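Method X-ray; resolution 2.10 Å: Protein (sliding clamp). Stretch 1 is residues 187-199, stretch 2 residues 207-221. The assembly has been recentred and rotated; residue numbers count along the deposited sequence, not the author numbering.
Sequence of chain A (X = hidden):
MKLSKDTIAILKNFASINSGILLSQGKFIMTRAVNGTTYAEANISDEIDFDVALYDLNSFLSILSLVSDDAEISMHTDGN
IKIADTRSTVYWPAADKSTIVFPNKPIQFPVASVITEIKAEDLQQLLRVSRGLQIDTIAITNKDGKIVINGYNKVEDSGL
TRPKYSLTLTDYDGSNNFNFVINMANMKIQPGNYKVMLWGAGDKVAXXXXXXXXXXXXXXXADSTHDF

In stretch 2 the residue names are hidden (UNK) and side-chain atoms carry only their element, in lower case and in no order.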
ATOM      1  N   MET A 187      -5.426 -21.073 -11.384  1.00 32.12           N
ATOM      2  CA  MET A 187      -4.271 -20.677 -12.195  1.00 31.61           C
ATOM      3  C   MET A 187      -3.212 -19.925 -11.396  1.00 31.11           C
ATOM      4  O   MET A 187      -2.862 -18.792 -11.734  1.00 31.06           O
ATOM      5  CB  MET A 187      -4.731 -19.807 -13.372  1.00 31.48           C
ATOM      6  CG  MET A 187      -5.580 -20.543 -14.388  1.00 31.99           C
ATOM      7  SD  MET A 187      -4.668 -21.782 -15.322  1.00 32.76           S
ATOM      8  CE  MET A 187      -3.777 -20.727 -16.473  1.00 31.84           C
ATOM      9  N   LYS A 188      -2.707 -20.565 -10.346  1.00 30.65           N
ATOM     10  CA  LYS A 188      -1.683 -19.975  -9.478  1.00 30.35           C
ATOM     11  C   LYS A 188      -0.307 -20.169 -10.122  1.00 29.74           C
ATOM     12  O   LYS A 188       0.651 -20.554  -9.457  1.00 29.50           O
ATOM     13  CB  LYS A 188      -1.695 -20.665  -8.107  1.00 30.64           C
ATOM     14  CG  LYS A 188      -3.069 -20.803  -7.465  1.00 31.75           C
ATOM     15  CD  LYS A 188      -3.591 -19.488  -6.924  1.00 32.88           C
ATOM     16  CE  LYS A 188      -5.005 -19.648  -6.389  1.00 33.38           C
ATOM     17  NZ  LYS A 188      -5.104 -20.682  -5.321  1.00 34.11           N
ATOM     18  N   ILE A 189      -0.229 -19.908 -11.420  1.00 28.96           N
ATOM     19  CA  ILE A 189       1.006 -20.063 -12.180  1.00 28.78           C
ATOM     20  C   ILE A 189       1.899 -18.827 -12.093  1.00 27.91           C
ATOM     21  O   ILE A 189       1.469 -17.731 -12.440  1.00 27.69           O
ATOM     22  CB  ILE A 189       0.684 -20.314 -13.670  1.00 29.12           C
ATOM     23  CG1 ILE A 189       0.028 -21.681 -13.839  1.00 29.59           C
ATOM     24  CG2 ILE A 189       1.939 -20.226 -14.505  1.00 29.55           C
ATOM     25  CD1 ILE A 189      -1.371 -21.751 -13.317  1.00 30.24           C
ATOM     26  N   GLN A 190       3.140 -18.998 -11.651  1.00 27.40           N
ATOM     27  CA  GLN A 190       4.053 -17.858 -11.560  1.00 27.24           C
ATOM     28  C   GLN A 190       4.432 -17.386 -12.972  1.00 26.94           C
ATOM     29  O   GLN A 190       4.345 -18.148 -13.923  1.00 27.07           O
ATOM     30  CB  GLN A 190       5.317 -18.238 -10.769  1.00 27.12           C
ATOM     31  CG  GLN A 190       6.212 -19.278 -11.439  1.00 27.20           C
ATOM     32  CD  GLN A 190       7.530 -19.478 -10.698  1.00 27.27           C
ATOM     33  OE1 GLN A 190       8.460 -20.079 -11.224  1.00 28.25           O
ATOM     34  NE2 GLN A 190       7.606 -18.986  -9.475  1.00 26.64           N
ATOM     35  N   PRO A 191       4.847 -16.120 -13.129  1.00 26.86           N
ATOM     36  CA  PRO A 191       5.215 -15.631 -14.465  1.00 26.82           C
ATOM     37  C   PRO A 191       6.275 -16.445 -15.214  1.00 26.54           C
ATOM     38  O   PRO A 191       7.230 -16.933 -14.624  1.00 26.07           O
ATOM     39  CB  PRO A 191       5.662 -14.194 -14.198  1.00 26.95           C
ATOM     40  CG  PRO A 191       6.098 -14.227 -12.767  1.00 27.76           C
ATOM     41  CD  PRO A 191       5.023 -15.058 -12.127  1.00 27.12           C
ATOM     42  N   GLY A 192       6.079 -16.593 -16.522  1.00 26.74           N
ATOM     43  CA  GLY A 192       7.014 -17.351 -17.345  1.00 26.67           C
ATOM     44  C   GLY A 192       6.389 -17.908 -18.618  1.00 26.72           C
ATOM     45  O   GLY A 192       5.203 -17.689 -18.884  1.00 26.14           O
ATOM     46  N   ASN A 193       7.199 -18.618 -19.406  1.00 26.77           N
ATOM     47  CA  ASN A 193       6.754 -19.239 -20.652  1.00 26.92           C
ATOM     48  C   ASN A 193       6.393 -20.689 -20.336  1.00 27.30           C
ATOM     49  O   ASN A 193       7.150 -21.395 -19.661  1.00 27.58           O
ATOM     50  CB  ASN A 193       7.875 -19.219 -21.692  1.00 27.12           C
ATOM     51  CG  ASN A 193       8.306 -17.815 -22.064  1.00 27.28           C
ATOM     52  OD1 ASN A 193       7.533 -17.042 -22.627  1.00 27.34           O
ATOM     53  ND2 ASN A 193       9.549 -17.481 -21.753  1.00 27.48           N
ATOM     54  N   TYR A 194       5.246 -21.143 -20.824  1.00 26.92           N
ATOM     55  CA  TYR A 194       4.829 -22.499 -20.537  1.00 27.04           C
ATOM     56  C   TYR A 194       4.389 -23.338 -21.720  1.00 27.45           C
ATOM     57  O   TYR A 194       3.769 -22.846 -22.657  1.00 26.71           O
ATOM     58  CB  TYR A 194       3.679 -22.494 -19.524  1.00 26.54           C
ATOM     59  CG  TYR A 194       4.040 -21.930 -18.176  1.00 25.82           C
ATOM     60  CD1 TYR A 194       4.128 -20.552 -17.969  1.00 25.29           C
ATOM     61  CD2 TYR A 194       4.333 -22.781 -17.114  1.00 25.36           C
ATOM     62  CE1 TYR A 194       4.503 -20.041 -16.725  1.00 25.21           C
ATOM     63  CE2 TYR A 194       4.710 -22.280 -15.873  1.00 25.49           C
ATOM     64  CZ  TYR A 194       4.795 -20.916 -15.687  1.00 25.29           C
ATOM     65  OH  TYR A 194       5.172 -20.438 -14.452  1.00 26.07           O
ATOM     66  N   LYS A 195       4.729 -24.618 -21.651  1.00 28.24           N
ATOM     67  CA  LYS A 195       4.302 -25.588 -22.642  1.00 29.65           C
ATOM     68  C   LYS A 195       2.986 -26.063 -22.023  1.00 29.97           C
ATOM     69  O   LYS A 195       2.962 -26.463 -20.862  1.00 29.88           O
ATOM     70  CB  LYS A 195       5.295 -26.753 -22.727  1.00 30.08           C
ATOM     71  CG  LYS A 195       4.810 -27.902 -23.599  1.00 31.51           C
ATOM     72  CD  LYS A 195       5.952 -28.836 -24.006  1.00 32.81           C
ATOM     73  CE  LYS A 195       6.602 -29.499 -22.804  1.00 33.95           C
ATOM     74  NZ  LYS A 195       7.717 -30.409 -23.213  1.00 34.95           N
ATOM     75  N   VAL A 196       1.898 -26.003 -22.778  1.00 30.75           N
ATOM     76  CA  VAL A 196       0.596 -26.410 -22.256  1.00 31.70           C
ATOM     77  C   VAL A 196       0.127 -27.743 -22.814  1.00 32.27           C
ATOM     78  O   VAL A 196      -0.136 -27.866 -24.004  1.00 32.26           O
ATOM     79  CB  VAL A 196      -0.469 -25.353 -22.582  1.00 31.75           C
ATOM     80  CG1 VAL A 196      -1.813 -25.755 -21.976  1.00 32.02           C
ATOM     81  CG2 VAL A 196      -0.014 -24.000 -22.067  1.00 31.72           C
ATOM     82  N   MET A 197       0.011 -28.735 -21.944  1.00 32.97           N
ATOM     83  CA  MET A 197      -0.430 -30.059 -22.358  1.00 33.96           C
ATOM     84  C   MET A 197      -1.828 -30.366 -21.823  1.00 33.88           C
ATOM     85  O   MET A 197      -2.047 -30.426 -20.611  1.00 33.64           O
ATOM     86  CB  MET A 197       0.574 -31.094 -21.876  1.00 34.93           C
ATOM     87  CG  MET A 197       1.970 -30.808 -22.390  1.00 37.16           C
ATOM     88  SD  MET A 197       3.193 -31.838 -21.625  1.00 39.99           S
ATOM     89  CE  MET A 197       3.534 -30.893 -20.125  1.00 39.67           C
ATOM     90  N   LEU A 198      -2.765 -30.560 -22.745  1.00 33.78           N
ATOM     91  CA  LEU A 198      -4.153 -30.831 -22.397  1.00 33.97           C
ATOM     92  C   LEU A 198      -4.513 -32.306 -22.581  1.00 34.21           C
ATOM     93  O   LEU A 198      -4.146 -32.930 -23.579  1.00 34.02           O
ATOM     94  CB  LEU A 198      -5.056 -29.949 -23.252  1.00 33.93           C
ATOM     95  CG  LEU A 198      -4.665 -28.469 -23.196  1.00 33.80           C
ATOM     96  CD1 LEU A 198      -5.377 -27.699 -24.288  1.00 34.26           C
ATOM     97  CD2 LEU A 198      -4.997 -27.909 -21.826  1.00 33.74           C
ATOM     98  N   TRP A 199      -5.241 -32.856 -21.614  1.00 34.34           N
ATOM     99  CA  TRP A 199      -5.621 -34.260 -21.661  1.00 34.61           C
ATOM    100  C   TRP A 199      -7.068 -34.535 -21.319  1.00 35.07           C
ATOM    101  O   TRP A 199      -7.602 -34.017 -20.339  1.00 34.77           O
ATOM    102  CB  TRP A 199      -4.755 -35.066 -20.704  1.00 34.65           C
ATOM    103  CG  TRP A 199      -5.229 -36.472 -20.525  1.00 34.53           C
ATOM    104  CD1 TRP A 199      -5.136 -37.488 -21.428  1.00 34.62           C
ATOM    105  CD2 TRP A 199      -5.845 -37.026 -19.357  1.00 34.50           C
ATOM    106  NE1 TRP A 199      -5.646 -38.644 -20.893  1.00 34.44           N
ATOM    107  CE2 TRP A 199      -6.082 -38.390 -19.619  1.00 34.42           C
ATOM    108  CE3 TRP A 199      -6.204 -36.505 -18.106  1.00 34.41           C
ATOM    109  CZ2 TRP A 199      -6.674 -39.242 -18.684  1.00 34.25           C
ATOM    110  CZ3 TRP A 199      -6.794 -37.357 -17.170  1.00 34.10           C
ATOM    111  CH2 TRP A 199      -7.018 -38.708 -17.467  1.00 34.23           C
ATOM    112  N   UNK A 207      -4.984 -30.512 -17.163  1.00 31.92           N
ATOM    113  CA  UNK A 207      -4.045 -29.712 -17.931  1.00 31.65           C
ATOM    114  C   UNK A 207      -2.720 -29.630 -17.200  1.00 31.54           C
ATOM    115  O   UNK A 207      -2.670 -29.660 -15.969  1.00 31.82           O
ATOM    116  c   UNK A 207      -4.606 -28.307 -18.139  1.00 31.26           C
ATOM    117  N   UNK A 208      -1.642 -29.522 -17.962  1.00 31.36           N
ATOM    118  CA  UNK A 208      -0.322 -29.402 -17.382  1.00 31.09           C
ATOM    119  C   UNK A 208       0.386 -28.210 -18.005  1.00 31.17           C
ATOM    120  O   UNK A 208       0.411 -28.060 -19.227  1.00 30.61           O
ATOM    121  c   UNK A 208       2.638 -31.898 -17.130  1.00 32.12           C
ATOM    122  c   UNK A 208       4.090 -31.726 -16.720  1.00 31.93           C
ATOM    123  c   UNK A 208       0.494 -30.675 -17.617  1.00 31.43           C
ATOM    124  c   UNK A 208       1.915 -30.569 -17.100  1.00 31.65           C
ATOM    125  n   UNK A 208       4.824 -33.023 -16.729  1.00 32.36           N
ATOM    126  N   UNK A 209       0.926 -27.344 -17.154  1.00 31.22           N
ATOM    127  CA  UNK A 209       1.662 -26.175 -17.623  1.00 31.40           C
ATOM    128  C   UNK A 209       3.095 -26.377 -17.177  1.00 31.57           C
ATOM    129  O   UNK A 209       3.380 -26.460 -15.976  1.00 31.05           O
ATOM    130  c   UNK A 209      -2.635 -24.922 -17.594  1.00 30.22           C
ATOM    131  c   UNK A 209      -1.365 -25.264 -17.141  1.00 30.64           C
ATOM    132  c   UNK A 209      -1.695 -23.064 -18.803  1.00 30.27           C
ATOM    133  c   UNK A 209      -2.800 -23.821 -18.426  1.00 30.24           C
ATOM    134  c   UNK A 209      -0.252 -24.513 -17.513  1.00 31.06           C
ATOM    135  c   UNK A 209       1.116 -24.881 -17.020  1.00 31.06           C
ATOM    136  c   UNK A 209      -0.431 -23.410 -18.348  1.00 30.47           C
ATOM    137  N   UNK A 210       3.995 -26.452 -18.147  1.00 31.88           N
ATOM    138  CA  UNK A 210       5.383 -26.679 -17.828  1.00 32.79           C
ATOM    139  C   UNK A 210       6.358 -25.622 -18.318  1.00 32.98           C
ATOM    140  O   UNK A 210       6.342 -25.222 -19.486  1.00 33.05           O
ATOM    141  c   UNK A 210       7.597 -29.772 -18.479  1.00 36.07           C
ATOM    142  o   UNK A 210       7.354 -30.135 -19.653  1.00 37.32           O
ATOM    143  c   UNK A 210       7.244 -28.364 -18.077  1.00 35.21           C
ATOM    144  o   UNK A 210       8.118 -30.511 -17.622  1.00 37.04           O
ATOM    145  c   UNK A 210       5.805 -28.040 -18.359  1.00 33.55           C
ATOM    146  N   UNK A 211       7.205 -25.172 -17.400  1.00 32.79           N
ATOM    147  CA  UNK A 211       8.229 -24.188 -17.707  1.00 32.76           C
ATOM    148  C   UNK A 211       9.542 -24.847 -17.329  1.00 32.47           C
ATOM    149  O   UNK A 211       9.560 -25.988 -16.870  1.00 32.30           O
ATOM    150  o   UNK A 211       8.243 -23.165 -15.495  1.00 33.67           O
ATOM    151  c   UNK A 211       8.038 -22.915 -16.879  1.00 33.00           C
ATOM    152  N   UNK A 212      10.637 -24.129 -17.517  1.00 32.41           N
ATOM    153  CA  UNK A 212      11.943 -24.666 -17.179  1.00 32.52           C
ATOM    154  C   UNK A 212      12.127 -24.694 -15.667  1.00 32.41           C
ATOM    155  O   UNK A 212      13.037 -25.346 -15.162  1.00 32.69           O
ATOM    156  c   UNK A 212      13.033 -23.807 -17.808  1.00 32.72           C
ATOM    157  o   UNK A 212      12.947 -22.471 -17.346  1.00 33.43           O
ATOM    158  N   UNK A 213      11.255 -23.993 -14.949  1.00 32.02           N
ATOM    159  CA  UNK A 213      11.340 -23.919 -13.491  1.00 31.89           C
ATOM    160  C   UNK A 213      10.289 -24.698 -12.712  1.00 31.21           C
ATOM    161  O   UNK A 213      10.588 -25.290 -11.681  1.00 31.15           O
ATOM    162  o   UNK A 213      11.791 -20.155 -11.301  1.00 35.23           O
ATOM    163  c   UNK A 213      12.501 -20.383 -12.293  1.00 35.28           C
ATOM    164  c   UNK A 213      12.630 -21.788 -12.859  1.00 34.32           C
ATOM    165  n   UNK A 213      13.190 -19.432 -12.917  1.00 35.64           N
ATOM    166  c   UNK A 213      11.280 -22.458 -13.039  1.00 32.97           C
ATOM    167  N   UNK A 214       9.054 -24.694 -13.190  1.00 30.56           N
ATOM    168  CA  UNK A 214       7.988 -25.381 -12.472  1.00 29.64           C
ATOM    169  C   UNK A 214       6.969 -26.060 -13.389  1.00 28.92           C
ATOM    170  O   UNK A 214       6.762 -25.632 -14.524  1.00 28.53           O
ATOM    171  c   UNK A 214       8.174 -23.736 -10.568  1.00 30.04           C
ATOM    172  c   UNK A 214       6.097 -25.090 -10.801  1.00 29.66           C
ATOM    173  c   UNK A 214       7.220 -24.378 -11.554  1.00 29.57           C
ATOM    174  N   UNK A 215       6.343 -27.121 -12.885  1.00 27.87           N
ATOM    175  CA  UNK A 215       5.313 -27.839 -13.627  1.00 27.45           C
ATOM    176  C   UNK A 215       4.042 -27.832 -12.796  1.00 26.38           C
ATOM    177  O   UNK A 215       4.083 -28.148 -11.617  1.00 26.17           O
ATOM    178  o   UNK A 215       6.571 -29.379 -15.033  1.00 29.61           O
ATOM    179  c   UNK A 215       5.726 -29.287 -13.894  1.00 27.56           C
ATOM    180  N   UNK A 216       2.923 -27.457 -13.405  1.00 25.67           N
ATOM    181  CA  UNK A 216       1.651 -27.439 -12.691  1.00 25.31           C
ATOM    182  C   UNK A 216       0.660 -28.363 -13.368  1.00 25.58           C
ATOM    183  O   UNK A 216       0.666 -28.498 -14.593  1.00 25.91           O
ATOM    184  c   UNK A 216       1.683 -24.522 -10.775  1.00 23.87           C
ATOM    185  c   UNK A 216       2.742 -24.227 -12.894  1.00 23.76           C
ATOM    186  c   UNK A 216       1.844 -24.926 -12.099  1.00 23.85           C
ATOM    187  c   UNK A 216       2.399 -23.430 -10.262  1.00 23.79           C
ATOM    188  o   UNK A 216       3.961 -21.649 -10.617  1.00 23.74           O
ATOM    189  c   UNK A 216       3.279 -22.747 -11.085  1.00 23.57           C
ATOM    190  c   UNK A 216       1.015 -26.046 -12.674  1.00 24.62           C
ATOM    191  c   UNK A 216       3.456 -23.142 -12.396  1.00 23.49           C
ATOM    192  N   UNK A 217      -0.180 -29.008 -12.566  1.00 25.57           N
ATOM    193  CA  UNK A 217      -1.234 -29.874 -13.086  1.00 25.78           C
ATOM    194  C   UNK A 217      -2.535 -29.346 -12.490  1.00 26.23           C
ATOM    195  O   UNK A 217      -2.711 -29.300 -11.267  1.00 25.80           O
ATOM    196  c   UNK A 217      -2.323 -32.143 -13.075  1.00 25.26           C
ATOM    197  c   UNK A 217      -1.060 -31.358 -12.687  1.00 25.86           C
ATOM    198  c   UNK A 217       0.156 -31.960 -13.406  1.00 25.52           C
ATOM    199  N   UNK A 218      -3.436 -28.924 -13.364  1.00 26.46           N
ATOM    200  CA  UNK A 218      -4.700 -28.377 -12.923  1.00 27.60           C
ATOM    201  C   UNK A 218      -5.877 -29.182 -13.448  1.00 28.23           C
ATOM    202  O   UNK A 218      -5.970 -29.467 -14.644  1.00 27.94           O
ATOM    203  c   UNK A 218      -4.844 -26.914 -13.384  1.00 27.72           C
ATOM    204  c   UNK A 218      -3.686 -26.083 -12.814  1.00 27.55           C
ATOM    205  c   UNK A 218      -3.503 -24.738 -13.474  1.00 27.49           C
ATOM    206  c   UNK A 218      -6.176 -26.356 -12.933  1.00 27.42           C
ATOM    207  N   UNK A 219      -6.770 -29.548 -12.537  1.00 29.21           N
ATOM    208  CA  UNK A 219      -7.963 -30.304 -12.893  1.00 30.43           C
ATOM    209  C   UNK A 219      -8.884 -29.389 -13.682  1.00 31.07           C
ATOM    210  O   UNK A 219      -8.941 -28.189 -13.424  1.00 31.38           O
ATOM    211  c   UNK A 219      -8.665 -30.797 -11.632  1.00 30.28           C
ATOM    212  N   UNK A 220      -9.593 -29.946 -14.654  1.00 32.03           N
ATOM    213  CA  UNK A 220     -10.507 -29.146 -15.453  1.00 32.92           C
ATOM    214  C   UNK A 220     -11.957 -29.401 -15.054  1.00 33.01           C
ATOM    215  O   UNK A 220     -12.269 -30.401 -14.411  1.00 32.62           O
ATOM    216  s   UNK A 220      -8.641 -29.311 -19.181  1.00 37.81           S
ATOM    217  c   UNK A 220      -7.442 -28.106 -19.544  1.00 36.93           C
ATOM    218  c   UNK A 220     -10.290 -29.422 -16.943  1.00 34.00           C
ATOM    219  c   UNK A 220      -8.908 -28.989 -17.427  1.00 35.38           C
ATOM    220  N   UNK A 221     -12.835 -28.481 -15.437  1.00 33.59           N
ATOM    221  CA  UNK A 221     -14.250 -28.558 -15.091  1.00 34.38           C
ATOM    222  C   UNK A 221     -15.072 -29.646 -15.771  1.00 34.55           C
ATOM    223  O   UNK A 221     -14.708 -30.152 -16.832  1.00 34.09           O
ATOM    224  o   UNK A 221     -15.031 -26.680 -12.450  1.00 36.13           O
ATOM    225  o   UNK A 221     -12.857 -26.414 -12.655  1.00 36.14           O
ATOM    226  c   UNK A 221     -14.206 -26.081 -14.585  1.00 35.40           C
ATOM    227  c   UNK A 221     -14.017 -26.412 -13.126  1.00 35.75           C
ATOM    228  c   UNK A 221     -14.906 -27.201 -15.330  1.00 34.75           C
TER
HETATM  229  O   HOH W   1       9.961 -21.959 -19.569  1.00 41.08           O
HETATM  230  O   HOH W   2       8.138 -20.853 -14.192  1.00 28.44           O

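Position 207 carries one carbon, packed 3.7 Å (CB) from CD2 of L198 in a non-hydrogen-bonded antiparallel pair; this is A207, small enough to leave L198 room.

Position 208 has four carbons in a row ending in nitrogen, the third carbon 3.3 Å from M197 CE: K208. Its backbone N donates to M197 O and its O accepts from M197 N, both at 2.8 Å. The extended aliphatic chain lies along M197.

At 209, one carbon leads to a six-carbon ring without oxygen, packed against V196 and M187: F209. V196 CG1 lies over one face of the F209 ring, and V196 CG2 approaches F209 CD2 at 3.8 Å, while M187 SD stands obliquely 4.8 Å from the ring centroid. A flat apolar ring suits this buried site.

Position 210 has three carbons, the third bearing two oxygens, one of them 3.6 Å from K195 NZ: E210. Paired with K195 through K195 N to E210 O (2.8 Å) and E210 N to K195 O (2.9 Å), it also forms a salt bridge, K195 NZ to OE1, on the face shared with M197 and K208.

Position 211 has one carbon and one oxygen, CB sitting over the Y194 ring, 3.9 Å from CB to the ring centroid: S211. OG accepts from the backbone N of 213 and 214, bracing the turn.

Position 212 repeats that carbon and oxygen without touching stretch 1: S212, exposed, its N donating to a water that also donates to N193 O.

At 213, three carbons end in one oxygen and one nitrogen, near the end of Q190: Q213, a polar chain suited to the exposed turn.

Position 214 has a carbon carrying two more, pointing toward Q190: V214, compact and buried.

One carbon and one oxygen at 215, pointing away from stretch 1, give S215.

At 216 a six-carbon ring bears oxygen; I189 CG1 lies over its face, 4.0 Å from the ring centroid: Y216. Q190 N donates to OH at 3.0 Å, so the ring packs while its hydroxyl anchors the loop.

Position 217, a carbon carrying two carbons, out of reach, is V217.

Position 218 has four carbons forked at the first, one arm two carbons long, touching M187 and I189: I218; CD1 lies 3.7 Å from both M187 SD and I189 CD1.

The lone carbon at 219, out of reach, gives A219.

Position 220 has two carbons, a sulfur and a carbon, unbranched, the last carbon 3.4 Å from L198 CD2: M220, whose CE makes that contact.

At 221, three carbons, the third carrying two oxygens, lie out of reach of stretch 1: E221.

The contact joins an antiparallel backbone ladder to apolar packing: V196, L198, A207 and F209 share one face, and Y216 and I218 extend the packing to the loop of M187 and I189.

Stretch 2 (207-221) AKFESSQVSYVIAME
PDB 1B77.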